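Local coordinates for amino acid ABC transporter, binding protein (Thermus thermophilus, PDB 3VV5) that binds L-thialysine, and probably related amino acids, as the solute-binding protein of an ABC transporter involved in thialysine uptake, at residues 139-152 / 180-192. Residues are numbered along the deposited sequence; the frame is centred on the assembly and turned at random.
With SLZ (L-thialysine), chain C.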
loop_
_atom_site.group_PDB
_atom_site.type_symbol
_atom_site.label_atom_id
_atom_site.label_comp_id
_atom_site.label_asym_id
_atom_site.label_seq_id
_atom_site.Cartn_x
_atom_site.Cartn_y
_atom_site.Cartn_z
ATOM N N LEU A 139 15.629 5.294 18.241
ATOM C CA LEU A 139 14.480 4.491 18.689
ATOM C C LEU A 139 14.777 3.576 19.878
ATOM O O LEU A 139 13.870 2.960 20.442
ATOM C CB LEU A 139 13.874 3.696 17.527
ATOM C CG LEU A 139 13.256 4.509 16.374
ATOM C CD1 LEU A 139 12.664 3.609 15.311
ATOM C CD2 LEU A 139 12.227 5.488 16.845
ATOM N N GLN A 140 16.045 3.498 20.263
ATOM C CA GLN A 140 16.434 2.777 21.483
ATOM C C GLN A 140 15.676 3.292 22.717
ATOM O O GLN A 140 15.737 4.470 23.038
ATOM C CB GLN A 140 17.956 2.862 21.679
ATOM C CG GLN A 140 18.704 2.145 20.563
ATOM C CD GLN A 140 20.215 2.221 20.670
ATOM O OE1 GLN A 140 20.804 1.844 21.686
ATOM N NE2 GLN A 140 20.857 2.679 19.596
ATOM N N GLY A 141 14.934 2.406 23.380
ATOM C CA GLY A 141 14.170 2.787 24.587
ATOM C C GLY A 141 12.839 3.451 24.268
ATOM O O GLY A 141 12.156 3.973 25.162
ATOM N N LYS A 142 12.450 3.408 22.994
ATOM C CA LYS A 142 11.253 4.125 22.545
ATOM C C LYS A 142 10.116 3.172 22.213
ATOM O O LYS A 142 10.324 1.969 22.002
ATOM C CB LYS A 142 11.581 5.052 21.362
ATOM C CG LYS A 142 12.710 6.037 21.658
ATOM C CD LYS A 142 12.264 7.117 22.630
ATOM C CE LYS A 142 13.428 7.968 23.092
ATOM N NZ LYS A 142 12.883 9.162 23.828
ATOM N N VAL A 143 8.906 3.713 22.186
ATOM C CA VAL A 143 7.718 2.925 21.843
ATOM C C VAL A 143 7.361 3.265 20.390
ATOM O O VAL A 143 7.134 4.424 20.062
ATOM C CB VAL A 143 6.538 3.252 22.784
ATOM C CG1 VAL A 143 5.314 2.395 22.444
ATOM C CG2 VAL A 143 6.952 3.044 24.262
ATOM N N VAL A 144 7.318 2.248 19.536
ATOM C CA VAL A 144 7.063 2.461 18.116
ATOM C C VAL A 144 5.718 1.850 17.695
ATOM O O VAL A 144 5.408 0.713 18.058
ATOM C CB VAL A 144 8.271 1.938 17.250
ATOM C CG1 VAL A 144 8.009 2.066 15.749
ATOM C CG2 VAL A 144 9.531 2.699 17.596
ATOM N N GLY A 145 4.919 2.620 16.948
ATOM C CA GLY A 145 3.624 2.145 16.426
ATOM C C GLY A 145 3.692 1.794 14.940
ATOM O O GLY A 145 4.171 2.604 14.136
ATOM N N VAL A 146 3.206 0.598 14.590
ATOM C CA VAL A 146 3.113 0.112 13.182
ATOM C C VAL A 146 1.822 -0.656 12.908
ATOM O O VAL A 146 1.261 -1.313 13.801
ATOM C CB VAL A 146 4.266 -0.851 12.832
ATOM C CG1 VAL A 146 5.570 -0.115 12.764
ATOM C CG2 VAL A 146 4.343 -1.960 13.867
ATOM N N GLN A 147 1.373 -0.610 11.656
ATOM C CA GLN A 147 0.293 -1.474 11.207
ATOM C C GLN A 147 0.727 -2.944 11.179
ATOM O O GLN A 147 1.832 -3.253 10.730
ATOM C CB GLN A 147 -0.189 -1.064 9.808
ATOM C CG GLN A 147 -1.461 -1.779 9.450
ATOM C CD GLN A 147 -2.037 -1.402 8.115
ATOM O OE1 GLN A 147 -1.405 -0.709 7.305
ATOM N NE2 GLN A 147 -3.257 -1.876 7.861
ATOM N N VAL A 148 -0.154 -3.841 11.635
ATOM C CA VAL A 148 0.129 -5.276 11.618
ATOM C C VAL A 148 0.298 -5.800 10.189
ATOM O O VAL A 148 -0.354 -5.323 9.245
ATOM C CB VAL A 148 -0.964 -6.115 12.367
ATOM C CG1 VAL A 148 -2.321 -6.020 11.658
ATOM C CG2 VAL A 148 -0.510 -7.578 12.541
ATOM N N GLY A 149 1.208 -6.757 10.039
ATOM C CA GLY A 149 1.386 -7.472 8.786
ATOM C C GLY A 149 2.105 -6.654 7.732
ATOM O O GLY A 149 2.080 -7.005 6.567
ATOM N N THR A 150 2.745 -5.563 8.141
ATOM C CA THR A 150 3.414 -4.684 7.187
ATOM C C THR A 150 4.943 -4.800 7.211
ATOM O O THR A 150 5.561 -5.308 8.170
ATOM C CB THR A 150 3.037 -3.193 7.388
ATOM O OG1 THR A 150 3.480 -2.751 8.686
ATOM C CG2 THR A 150 1.529 -2.954 7.232
ATOM N N THR A 151 5.556 -4.302 6.151
ATOM C CA THR A 151 6.998 -4.153 6.084
ATOM C C THR A 151 7.503 -3.151 7.137
ATOM O O THR A 151 8.658 -3.198 7.516
ATOM C CB THR A 151 7.430 -3.745 4.666
ATOM O OG1 THR A 151 6.761 -2.534 4.314
ATOM C CG2 THR A 151 6.968 -4.805 3.665
ATOM N N TYR A 152 6.638 -2.253 7.600
ATOM C CA TYR A 152 6.990 -1.326 8.698
ATOM C C TYR A 152 7.178 -2.092 9.997
ATOM O O TYR A 152 8.158 -1.870 10.710
ATOM C CB TYR A 152 5.940 -0.212 8.854
ATOM C CG TYR A 152 5.508 0.345 7.522
ATOM C CD1 TYR A 152 6.447 0.821 6.614
ATOM C CD2 TYR A 152 4.161 0.352 7.149
ATOM C CE1 TYR A 152 6.066 1.316 5.349
ATOM C CE2 TYR A 152 3.767 0.836 5.890
ATOM C CZ TYR A 152 4.722 1.317 5.005
ATOM O OH TYR A 152 4.335 1.781 3.758
ATOM N N ALA A 180 -1.495 11.514 20.133
ATOM C CA ALA A 180 -1.961 11.403 21.502
ATOM C C ALA A 180 -0.800 11.290 22.498
ATOM O O ALA A 180 -0.989 11.506 23.697
ATOM C CB ALA A 180 -2.889 10.223 21.635
ATOM N N GLY A 181 0.387 10.947 21.998
ATOM C CA GLY A 181 1.571 10.795 22.832
ATOM C C GLY A 181 1.669 9.417 23.451
ATOM O O GLY A 181 2.452 9.209 24.381
ATOM N N ARG A 182 0.889 8.468 22.931
ATOM C CA ARG A 182 0.908 7.098 23.446
ATOM C C ARG A 182 1.969 6.226 22.761
ATOM O O ARG A 182 2.315 5.138 23.239
ATOM C CB ARG A 182 -0.490 6.476 23.402
ATOM C CG ARG A 182 -1.594 7.493 23.751
ATOM C CD ARG A 182 -2.539 7.011 24.841
ATOM N NE ARG A 182 -3.474 5.987 24.367
ATOM C CZ ARG A 182 -4.712 6.226 23.934
ATOM N NH1 ARG A 182 -5.199 7.471 23.899
ATOM N NH2 ARG A 182 -5.469 5.210 23.535
ATOM N N ILE A 183 2.512 6.723 21.653
ATOM C CA ILE A 183 3.722 6.132 21.087
ATOM C C ILE A 183 4.676 7.272 20.765
ATOM O O ILE A 183 4.253 8.422 20.608
ATOM C CB ILE A 183 3.435 5.294 19.822
ATOM C CG1 ILE A 183 2.817 6.170 18.720
ATOM C CG2 ILE A 183 2.500 4.101 20.132
ATOM C CD1 ILE A 183 2.631 5.434 17.406
ATOM N N ASP A 184 5.959 6.955 20.670
ATOM C CA ASP A 184 6.984 7.953 20.361
ATOM C C ASP A 184 7.160 8.178 18.865
ATOM O O ASP A 184 7.573 9.259 18.431
ATOM C CB ASP A 184 8.330 7.504 20.922
ATOM C CG ASP A 184 8.386 7.573 22.436
ATOM O OD1 ASP A 184 8.317 8.701 22.982
ATOM O OD2 ASP A 184 8.519 6.508 23.069
ATOM N N THR A 185 6.868 7.144 18.088
ATOM C CA THR A 185 7.241 7.104 16.674
ATOM C C THR A 185 6.267 6.225 15.898
ATOM O O THR A 185 5.842 5.196 16.386
ATOM C CB THR A 185 8.695 6.599 16.524
ATOM O OG1 THR A 185 9.598 7.641 16.939
ATOM C CG2 THR A 185 9.020 6.217 15.054
ATOM N N TRP A 186 5.915 6.661 14.684
ATOM C CA TRP A 186 5.078 5.904 13.762
ATOM C C TRP A 186 5.930 5.594 12.538
ATOM O O TRP A 186 6.569 6.502 11.996
ATOM C CB TRP A 186 3.885 6.805 13.392
ATOM C CG TRP A 186 2.958 6.346 12.302
ATOM C CD1 TRP A 186 2.532 5.069 12.031
ATOM C CD2 TRP A 186 2.293 7.203 11.365
ATOM N NE1 TRP A 186 1.620 5.094 10.975
ATOM C CE2 TRP A 186 1.471 6.389 10.550
ATOM C CE3 TRP A 186 2.313 8.591 11.143
ATOM C CZ2 TRP A 186 0.681 6.920 9.514
ATOM C CZ3 TRP A 186 1.538 9.115 10.109
ATOM C CH2 TRP A 186 0.727 8.281 9.314
ATOM N N ILE A 187 6.015 4.321 12.139
ATOM C CA ILE A 187 6.765 3.977 10.944
ATOM C C ILE A 187 5.759 3.663 9.866
ATOM O O ILE A 187 4.914 2.778 10.034
ATOM C CB ILE A 187 7.764 2.806 11.133
ATOM C CG1 ILE A 187 8.862 3.184 12.147
ATOM C CG2 ILE A 187 8.428 2.465 9.788
ATOM C CD1 ILE A 187 9.925 2.098 12.324
ATOM N N THR A 188 5.833 4.405 8.760
ATOM C CA THR A 188 4.833 4.267 7.716
ATOM C C THR A 188 5.432 4.652 6.382
ATOM O O THR A 188 6.617 4.948 6.292
ATOM C CB THR A 188 3.579 5.153 8.038
ATOM O OG1 THR A 188 2.493 4.834 7.158
ATOM C CG2 THR A 188 3.915 6.627 7.931
ATOM N N ASP A 189 4.581 4.697 5.360
ATOM C CA ASP A 189 4.976 5.069 4.007
ATOM C C ASP A 189 5.247 6.562 3.886
ATOM O O ASP A 189 4.482 7.376 4.415
ATOM C CB ASP A 189 3.863 4.651 3.051
ATOM C CG ASP A 189 4.146 5.037 1.634
ATOM O OD1 ASP A 189 4.697 4.192 0.868
ATOM O OD2 ASP A 189 3.800 6.184 1.285
ATOM N N ARG A 190 6.290 6.924 3.123
ATOM C CA ARG A 190 6.708 8.323 3.010
ATOM C C ARG A 190 5.641 9.239 2.406
ATOM O O ARG A 190 5.473 10.375 2.843
ATOM C CB ARG A 190 8.028 8.435 2.217
ATOM C CG ARG A 190 7.962 7.874 0.784
ATOM C CD ARG A 190 9.307 7.977 0.051
ATOM N NE ARG A 190 9.669 9.376 -0.183
ATOM C CZ ARG A 190 10.907 9.810 -0.419
ATOM N NH1 ARG A 190 11.929 8.956 -0.455
ATOM N NH2 ARG A 190 11.122 11.104 -0.616
ATOM N N PHE A 191 4.924 8.742 1.402
ATOM C CA PHE A 191 3.835 9.522 0.799
ATOM C C PHE A 191 2.620 9.611 1.714
ATOM O O PHE A 191 1.936 10.629 1.735
ATOM C CB PHE A 191 3.421 8.924 -0.551
ATOM C CG PHE A 191 4.525 8.923 -1.572
ATOM C CD1 PHE A 191 4.903 10.114 -2.204
ATOM C CD2 PHE A 191 5.186 7.742 -1.899
ATOM C CE1 PHE A 191 5.930 10.134 -3.144
ATOM C CE2 PHE A 191 6.222 7.743 -2.839
ATOM C CZ PHE A 191 6.594 8.943 -3.460
ATOM N N VAL A 192 2.319 8.542 2.450
ATOM C CA VAL A 192 1.206 8.648 3.391
ATOM C C VAL A 192 1.520 9.581 4.551
ATOM O O VAL A 192 0.650 10.362 4.941
ATOM C CB VAL A 192 0.439 7.299 3.773
ATOM C CG1 VAL A 192 0.899 6.078 3.016
ATOM C CG2 VAL A 192 0.216 7.098 5.322
HETATM N N SLZ C . 3.772 -0.858 2.180
HETATM C CA SLZ C . 3.021 -1.605 3.214
HETATM C CB SLZ C . 1.518 -1.703 2.837
HETATM S SG SLZ C . 0.285 -0.693 3.733
HETATM C CD SLZ C . -1.167 -1.262 2.777
HETATM C CE SLZ C . -2.551 -0.808 3.250
HETATM N NZ SLZ C . -3.451 -0.782 2.086
HETATM C C SLZ C . 3.578 -3.025 3.160
HETATM O O SLZ C . 3.491 -3.724 4.181
HETATM O OXT SLZ C . 4.088 -3.390 2.076
HETATM O O HOH W 1 2.539 1.425 9.891
HETATM O O HOH W 2 6.309 2.344 2.188
#
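Val143 O is gripped by two consecutive amides: Asp184 N, from the loop before strand 185-189, binds it at 2.9 Å, and Thr185 N, from the strand itself, adds a weak, longer bond. The carboxylate of Asp184 completes the exchange: OD2 uses its anti lone pair to accept from Val143 N at 3.0 Å, almost straight at 172°. The methylenes CB and CD of Lys142, its chain bent at chi2, lie against OD2 of Asp184, the two side chains crossing at about a right angle. Beyond this the strands 143-147 and 185-189 pair in parallel, Gly145 giving its N to Thr185 O at 2.8 Å and taking Ile187 N on its own O; a water then bridges Ile187 O and Gln147 N. Gly145 has no side chain, and CD1 of Ile183 lies against its CA at 3.6 Å. On the face that carries Val144 and Thr185, Ile187 packs between Val144 CG1 and Tyr152 CB, and Leu139 CD2 reaches Thr185, whose hydroxyl bonds to Ser128. With CG beside its backbone N (chi1 -43°), Tyr152 spreads its ring over the end of strand 185-189; CA of Thr188 sits 3.7 Å from the ring centroid, a CH-pi contact practically on the normal. Tyr152 OH accepts from the alpha-amino N of the thialysine at 3.1 Å and joins Asp189 through a second water. Asp189 OD1 also bonds to Thr122, while OD2 caps helix 190-200. Parallel strands each leading into a helix are characteristic of the alpha/beta lobes of periplasmic solute-binding proteins; here segment 139-152 supplies pocket residues, while 185-189 backs the Tyr152 ring.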